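Local structure of cell division control protein 45 cdc45 putative (Entamoeba histolytica, 6CC2) at residues I98-F112 and T118-Y130. The protein probably acts in eukaryotic DNA replication as the Cdc45 partner of the MCM and GINS components of the replicative helicase. Residues are numbered along the deposited sequence; the frame is centred on the assembly and turned at random.
Sequences IENIFVYIIDSHRPF and TNTNIGLITSNEY. With EDO (1,2-ethanediol), chain I.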
loop_
_atom_site.group_PDB
_atom_site.type_symbol
_atom_site.label_atom_id
_atom_site.label_comp_id
_atom_site.label_asym_id
_atom_site.label_seq_id
_atom_site.Cartn_x
_atom_site.Cartn_y
_atom_site.Cartn_z
ATOM N N ILE A 98 25.022 -8.376 15.196
ATOM C CA ILE A 98 23.624 -8.795 15.151
ATOM C C ILE A 98 23.431 -10.046 15.997
ATOM O O ILE A 98 22.303 -10.391 16.369
ATOM C CB ILE A 98 23.184 -9.066 13.700
ATOM C CG1 ILE A 98 23.178 -7.782 12.877
ATOM C CG2 ILE A 98 21.830 -9.742 13.659
ATOM C CD1 ILE A 98 22.917 -8.040 11.414
ATOM N N GLU A 99 24.527 -10.738 16.296
ATOM C CA GLU A 99 24.451 -12.095 16.820
ATOM C C GLU A 99 24.219 -12.157 18.323
ATOM O O GLU A 99 24.045 -13.258 18.853
ATOM C CB GLU A 99 25.729 -12.851 16.442
ATOM C CG GLU A 99 26.105 -12.678 14.968
ATOM C CD GLU A 99 27.154 -13.668 14.493
ATOM O OE1 GLU A 99 27.223 -13.916 13.270
ATOM O OE2 GLU A 99 27.905 -14.200 15.335
ATOM N N ASN A 100 24.185 -11.017 19.017
ATOM C CA ASN A 100 23.819 -10.992 20.428
ATOM C C ASN A 100 22.316 -10.870 20.648
ATOM O O ASN A 100 21.828 -11.223 21.729
ATOM C CB ASN A 100 24.505 -9.825 21.131
ATOM C CG ASN A 100 26.020 -9.910 21.055
ATOM O OD1 ASN A 100 26.646 -9.273 20.207
ATOM N ND2 ASN A 100 26.614 -10.702 21.937
ATOM N N ILE A 101 21.588 -10.374 19.657
ATOM C CA ILE A 101 20.149 -10.152 19.745
ATOM C C ILE A 101 19.452 -11.225 18.920
ATOM O O ILE A 101 20.054 -11.883 18.066
ATOM C CB ILE A 101 19.784 -8.732 19.254
ATOM C CG1 ILE A 101 20.343 -7.676 20.218
ATOM C CG2 ILE A 101 18.278 -8.554 19.089
ATOM C CD1 ILE A 101 19.669 -7.657 21.577
ATOM N N PHE A 102 18.161 -11.405 19.181
ATOM C CA PHE A 102 17.325 -12.278 18.358
ATOM C C PHE A 102 16.690 -11.441 17.256
ATOM O O PHE A 102 15.974 -10.475 17.539
ATOM C CB PHE A 102 16.282 -12.983 19.228
ATOM C CG PHE A 102 16.876 -14.009 20.148
ATOM C CD1 PHE A 102 17.474 -13.628 21.337
ATOM C CD2 PHE A 102 16.853 -15.353 19.811
ATOM C CE1 PHE A 102 18.052 -14.579 22.185
ATOM C CE2 PHE A 102 17.417 -16.300 20.640
ATOM C CZ PHE A 102 18.019 -15.919 21.831
ATOM N N VAL A 103 16.982 -11.796 16.007
ATOM C CA VAL A 103 16.566 -11.036 14.840
ATOM C C VAL A 103 15.596 -11.892 14.042
ATOM O O VAL A 103 15.961 -12.971 13.563
ATOM C CB VAL A 103 17.764 -10.612 13.974
ATOM C CG1 VAL A 103 17.271 -9.933 12.696
ATOM C CG2 VAL A 103 18.694 -9.699 14.769
ATOM N N TYR A 104 14.362 -11.402 13.896
ATOM C CA TYR A 104 13.338 -12.080 13.118
ATOM C C TYR A 104 12.855 -11.160 12.017
ATOM O O TYR A 104 12.760 -9.936 12.192
ATOM C CB TYR A 104 12.162 -12.527 14.000
ATOM C CG TYR A 104 12.577 -13.552 15.025
ATOM C CD1 TYR A 104 12.909 -14.842 14.631
ATOM C CD2 TYR A 104 12.650 -13.238 16.370
ATOM C CE1 TYR A 104 13.317 -15.798 15.562
ATOM C CE2 TYR A 104 13.048 -14.182 17.301
ATOM C CZ TYR A 104 13.378 -15.454 16.895
ATOM O OH TYR A 104 13.786 -16.398 17.811
ATOM N N ILE A 105 12.531 -11.755 10.878
ATOM C CA ILE A 105 12.075 -11.014 9.714
ATOM C C ILE A 105 10.775 -11.630 9.210
ATOM O O ILE A 105 10.707 -12.836 8.953
ATOM C CB ILE A 105 13.142 -11.003 8.602
ATOM C CG1 ILE A 105 14.404 -10.298 9.103
ATOM C CG2 ILE A 105 12.586 -10.326 7.348
ATOM C CD1 ILE A 105 15.560 -10.350 8.111
ATOM N N ILE A 106 9.743 -10.795 9.071
ATOM C CA ILE A 106 8.480 -11.184 8.459
ATOM C C ILE A 106 8.293 -10.233 7.273
ATOM O O ILE A 106 7.898 -9.082 7.450
ATOM C CB ILE A 106 7.303 -11.096 9.420
ATOM C CG1 ILE A 106 7.538 -11.930 10.665
ATOM C CG2 ILE A 106 6.007 -11.588 8.728
ATOM C CD1 ILE A 106 6.444 -11.780 11.729
ATOM N N ASP A 107 8.584 -10.712 6.072
ATOM C CA ASP A 107 8.662 -9.838 4.890
ATOM C C ASP A 107 8.023 -10.569 3.719
ATOM O O ASP A 107 8.270 -11.761 3.508
ATOM C CB ASP A 107 10.131 -9.495 4.598
ATOM C CG ASP A 107 10.302 -8.464 3.519
ATOM O OD1 ASP A 107 9.290 -8.069 2.891
ATOM O OD2 ASP A 107 11.460 -8.035 3.275
ATOM N N SER A 108 7.203 -9.856 2.956
ATOM C CA SER A 108 6.531 -10.459 1.813
ATOM C C SER A 108 7.366 -10.452 0.532
ATOM O O SER A 108 6.987 -11.128 -0.430
ATOM C CB SER A 108 5.200 -9.737 1.538
ATOM O OG SER A 108 5.427 -8.393 1.119
ATOM N N HIS A 109 8.477 -9.711 0.500
ATOM C CA HIS A 109 9.343 -9.713 -0.677
ATOM C C HIS A 109 9.975 -11.081 -0.895
ATOM O O HIS A 109 10.332 -11.771 0.061
ATOM C CB HIS A 109 10.464 -8.683 -0.515
ATOM C CG HIS A 109 9.991 -7.264 -0.510
ATOM N ND1 HIS A 109 9.557 -6.625 0.634
ATOM C CD2 HIS A 109 9.890 -6.356 -1.514
ATOM C CE1 HIS A 109 9.205 -5.386 0.334
ATOM N NE2 HIS A 109 9.401 -5.197 -0.962
ATOM N N ARG A 110 10.124 -11.467 -2.162
ATOM C CA ARG A 110 10.839 -12.689 -2.529
ATOM C C ARG A 110 11.673 -12.416 -3.773
ATOM O O ARG A 110 11.330 -11.533 -4.567
ATOM C CB ARG A 110 9.882 -13.858 -2.825
ATOM C CG ARG A 110 9.032 -14.301 -1.645
ATOM C CD ARG A 110 9.852 -15.080 -0.623
ATOM N NE ARG A 110 8.958 -15.714 0.355
ATOM C CZ ARG A 110 8.358 -15.061 1.346
ATOM N NH1 ARG A 110 7.535 -15.704 2.155
ATOM N NH2 ARG A 110 8.567 -13.760 1.512
ATOM N N PRO A 111 12.765 -13.168 -3.982
ATOM C CA PRO A 111 13.347 -14.168 -3.072
ATOM C C PRO A 111 14.013 -13.546 -1.849
ATOM O O PRO A 111 14.369 -12.377 -1.854
ATOM C CB PRO A 111 14.384 -14.874 -3.934
ATOM C CG PRO A 111 14.785 -13.851 -4.943
ATOM C CD PRO A 111 13.508 -13.108 -5.251
ATOM N N PHE A 112 14.177 -14.336 -0.793
ATOM C CA PHE A 112 15.008 -13.914 0.325
ATOM C C PHE A 112 16.466 -13.781 -0.114
ATOM O O PHE A 112 16.943 -14.500 -1.002
ATOM C CB PHE A 112 14.907 -14.922 1.455
ATOM C CG PHE A 112 13.561 -14.988 2.113
ATOM C CD1 PHE A 112 12.917 -13.836 2.541
ATOM C CD2 PHE A 112 12.958 -16.212 2.338
ATOM C CE1 PHE A 112 11.681 -13.907 3.167
ATOM C CE2 PHE A 112 11.724 -16.287 2.964
ATOM C CZ PHE A 112 11.088 -15.145 3.372
ATOM N N THR A 118 21.235 -18.387 4.751
ATOM C CA THR A 118 22.255 -19.259 5.316
ATOM C C THR A 118 22.726 -18.820 6.700
ATOM O O THR A 118 23.417 -19.593 7.368
ATOM C CB THR A 118 23.462 -19.347 4.373
ATOM O OG1 THR A 118 24.015 -18.047 4.174
ATOM C CG2 THR A 118 23.046 -19.929 3.033
ATOM N N ASN A 119 22.361 -17.626 7.147
ATOM C CA ASN A 119 22.784 -17.121 8.445
ATOM C C ASN A 119 21.906 -17.726 9.535
ATOM O O ASN A 119 20.693 -17.481 9.573
ATOM C CB ASN A 119 22.695 -15.600 8.461
ATOM C CG ASN A 119 23.348 -14.984 9.688
ATOM O OD1 ASN A 119 23.196 -15.481 10.807
ATOM N ND2 ASN A 119 24.096 -13.910 9.475
ATOM N N THR A 120 22.520 -18.490 10.438
ATOM C CA THR A 120 21.750 -19.115 11.507
ATOM C C THR A 120 21.217 -18.115 12.523
ATOM O O THR A 120 20.380 -18.498 13.353
ATOM C CB THR A 120 22.607 -20.170 12.230
ATOM O OG1 THR A 120 23.873 -19.600 12.581
ATOM C CG2 THR A 120 22.831 -21.375 11.343
ATOM N N ASN A 121 21.667 -16.865 12.482
ATOM C CA ASN A 121 21.267 -15.845 13.445
ATOM C C ASN A 121 20.208 -14.897 12.897
ATOM O O ASN A 121 19.867 -13.917 13.555
ATOM C CB ASN A 121 22.492 -15.043 13.887
ATOM C CG ASN A 121 22.384 -14.563 15.319
ATOM O OD1 ASN A 121 21.720 -13.564 15.607
ATOM N ND2 ASN A 121 23.043 -15.273 16.230
ATOM N N ILE A 122 19.687 -15.164 11.708
ATOM C CA ILE A 122 18.635 -14.365 11.100
ATOM C C ILE A 122 17.444 -15.291 10.887
ATOM O O ILE A 122 17.554 -16.299 10.180
ATOM C CB ILE A 122 19.091 -13.721 9.784
ATOM C CG1 ILE A 122 20.247 -12.760 10.048
ATOM C CG2 ILE A 122 17.919 -12.968 9.115
ATOM C CD1 ILE A 122 20.920 -12.230 8.804
ATOM N N GLY A 123 16.326 -14.969 11.530
ATOM C CA GLY A 123 15.145 -15.804 11.449
ATOM C C GLY A 123 14.127 -15.285 10.447
ATOM O O GLY A 123 13.360 -14.367 10.760
ATOM N N LEU A 124 14.132 -15.852 9.241
ATOM C CA LEU A 124 13.161 -15.510 8.208
ATOM C C LEU A 124 11.886 -16.317 8.429
ATOM O O LEU A 124 11.856 -17.524 8.184
ATOM C CB LEU A 124 13.746 -15.793 6.825
ATOM C CG LEU A 124 14.975 -15.029 6.396
ATOM C CD1 LEU A 124 15.690 -15.748 5.262
ATOM C CD2 LEU A 124 14.582 -13.612 5.965
ATOM N N ILE A 125 10.840 -15.666 8.881
ATOM C CA ILE A 125 9.620 -16.358 9.287
ATOM C C ILE A 125 8.708 -16.552 8.086
ATOM O O ILE A 125 8.395 -15.599 7.356
ATOM C CB ILE A 125 8.895 -15.603 10.413
ATOM C CG1 ILE A 125 9.795 -15.505 11.633
ATOM C CG2 ILE A 125 7.589 -16.303 10.770
ATOM C CD1 ILE A 125 9.222 -14.627 12.733
ATOM N N THR A 126 8.289 -17.802 7.875
ATOM C CA THR A 126 7.290 -18.142 6.876
ATOM C C THR A 126 6.216 -18.982 7.551
ATOM O O THR A 126 6.445 -19.569 8.616
ATOM C CB THR A 126 7.884 -18.941 5.707
ATOM O OG1 THR A 126 8.146 -20.272 6.151
ATOM C CG2 THR A 126 9.176 -18.310 5.215
ATOM N N SER A 127 5.051 -19.051 6.917
ATOM C CA SER A 127 3.906 -19.739 7.504
ATOM C C SER A 127 3.861 -21.230 7.210
ATOM O O SER A 127 3.014 -21.932 7.782
ATOM C CB SER A 127 2.614 -19.102 7.009
ATOM O OG SER A 127 2.420 -19.407 5.639
ATOM N N ASN A 128 4.741 -21.739 6.349
ATOM C CA ASN A 128 4.686 -23.148 5.985
ATOM C C ASN A 128 4.790 -24.037 7.219
ATOM O O ASN A 128 5.247 -23.619 8.288
ATOM C CB ASN A 128 5.823 -23.502 5.025
ATOM C CG ASN A 128 6.114 -22.405 4.028
ATOM O OD1 ASN A 128 5.238 -21.983 3.271
ATOM N ND2 ASN A 128 7.351 -21.921 4.033
ATOM N N GLU A 129 4.357 -25.290 7.059
ATOM C CA GLU A 129 4.514 -26.306 8.091
ATOM C C GLU A 129 5.527 -27.382 7.725
ATOM O O GLU A 129 5.877 -28.197 8.586
ATOM C CB GLU A 129 3.167 -26.981 8.391
ATOM C CG GLU A 129 2.169 -26.111 9.143
ATOM C CD GLU A 129 2.579 -25.847 10.581
ATOM O OE1 GLU A 129 3.334 -26.666 11.154
ATOM O OE2 GLU A 129 2.147 -24.815 11.136
ATOM N N TYR A 130 5.999 -27.416 6.482
ATOM C CA TYR A 130 6.927 -28.457 6.054
ATOM C C TYR A 130 8.277 -28.321 6.754
ATOM O O TYR A 130 8.707 -27.218 7.089
ATOM C CB TYR A 130 7.111 -28.428 4.530
ATOM C CG TYR A 130 7.484 -27.079 3.953
ATOM C CD1 TYR A 130 8.678 -26.456 4.296
ATOM C CD2 TYR A 130 6.654 -26.441 3.043
ATOM C CE1 TYR A 130 9.021 -25.226 3.770
ATOM C CE2 TYR A 130 6.996 -25.214 2.509
ATOM C CZ TYR A 130 8.181 -24.613 2.874
ATOM O OH TYR A 130 8.526 -23.389 2.346
HETATM C C1 EDO I . 11.958 -26.613 5.084
HETATM O O1 EDO I . 11.195 -27.825 5.095
HETATM C C2 EDO I . 12.239 -26.189 3.646
HETATM O O2 EDO I . 12.799 -24.874 3.638
HETATM O O HOH W 1 26.013 -12.463 11.131
HETATM O O HOH W 2 18.285 -14.394 16.033
HETATM O O HOH W 3 10.010 -13.399 6.245
HETATM O O HOH W 4 6.854 -14.672 5.035
#
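Strands 102-106 and 122-125 run parallel, 26° apart, joined by three backbone bonds in which V103 O accepts from G123 N, G123 O from I105 N at 2.7 Å, and I105 O from I125 N at 2.8 Å. They are neighbours in the parallel sheet of the N-terminal part, probably RecJ/DHH-like as in other Cdc45 proteins, linked by a crossover through helix 114-118. Where Y104 faces G123, the tyrosine brings the CD1 edge of its ring to where a side chain at G123 would stand, 4.0 Å from G123 CA. On the same face CD1 of I125 reaches both CB of Y104 and CG1 of I106, the latter at 3.8 Å, and helix 182-192 covers I106 and I125. The other face gathers I105, I122 and L124: CD1 of I105 meets CG2 of I122 at 3.7 Å, while L124 CD2 sits over one face of the F112 ring, 4.2 Å from its centroid. R110 packs on the opposite face of that ring, with T126 CG2 at the edge. The R110 side chain folds back (chi2 -74°), and NH2 bonds to the carbonyls of D107 and H109. Past the last direct bond, one water bridges I105 O, D107 N and I125 O, and a second joins R110 NH1 to I125 O. The pair illustrates a general point: direct bonds and apolar faces join parallel strands, and water and a guanidinium serve backbone polar groups where they part.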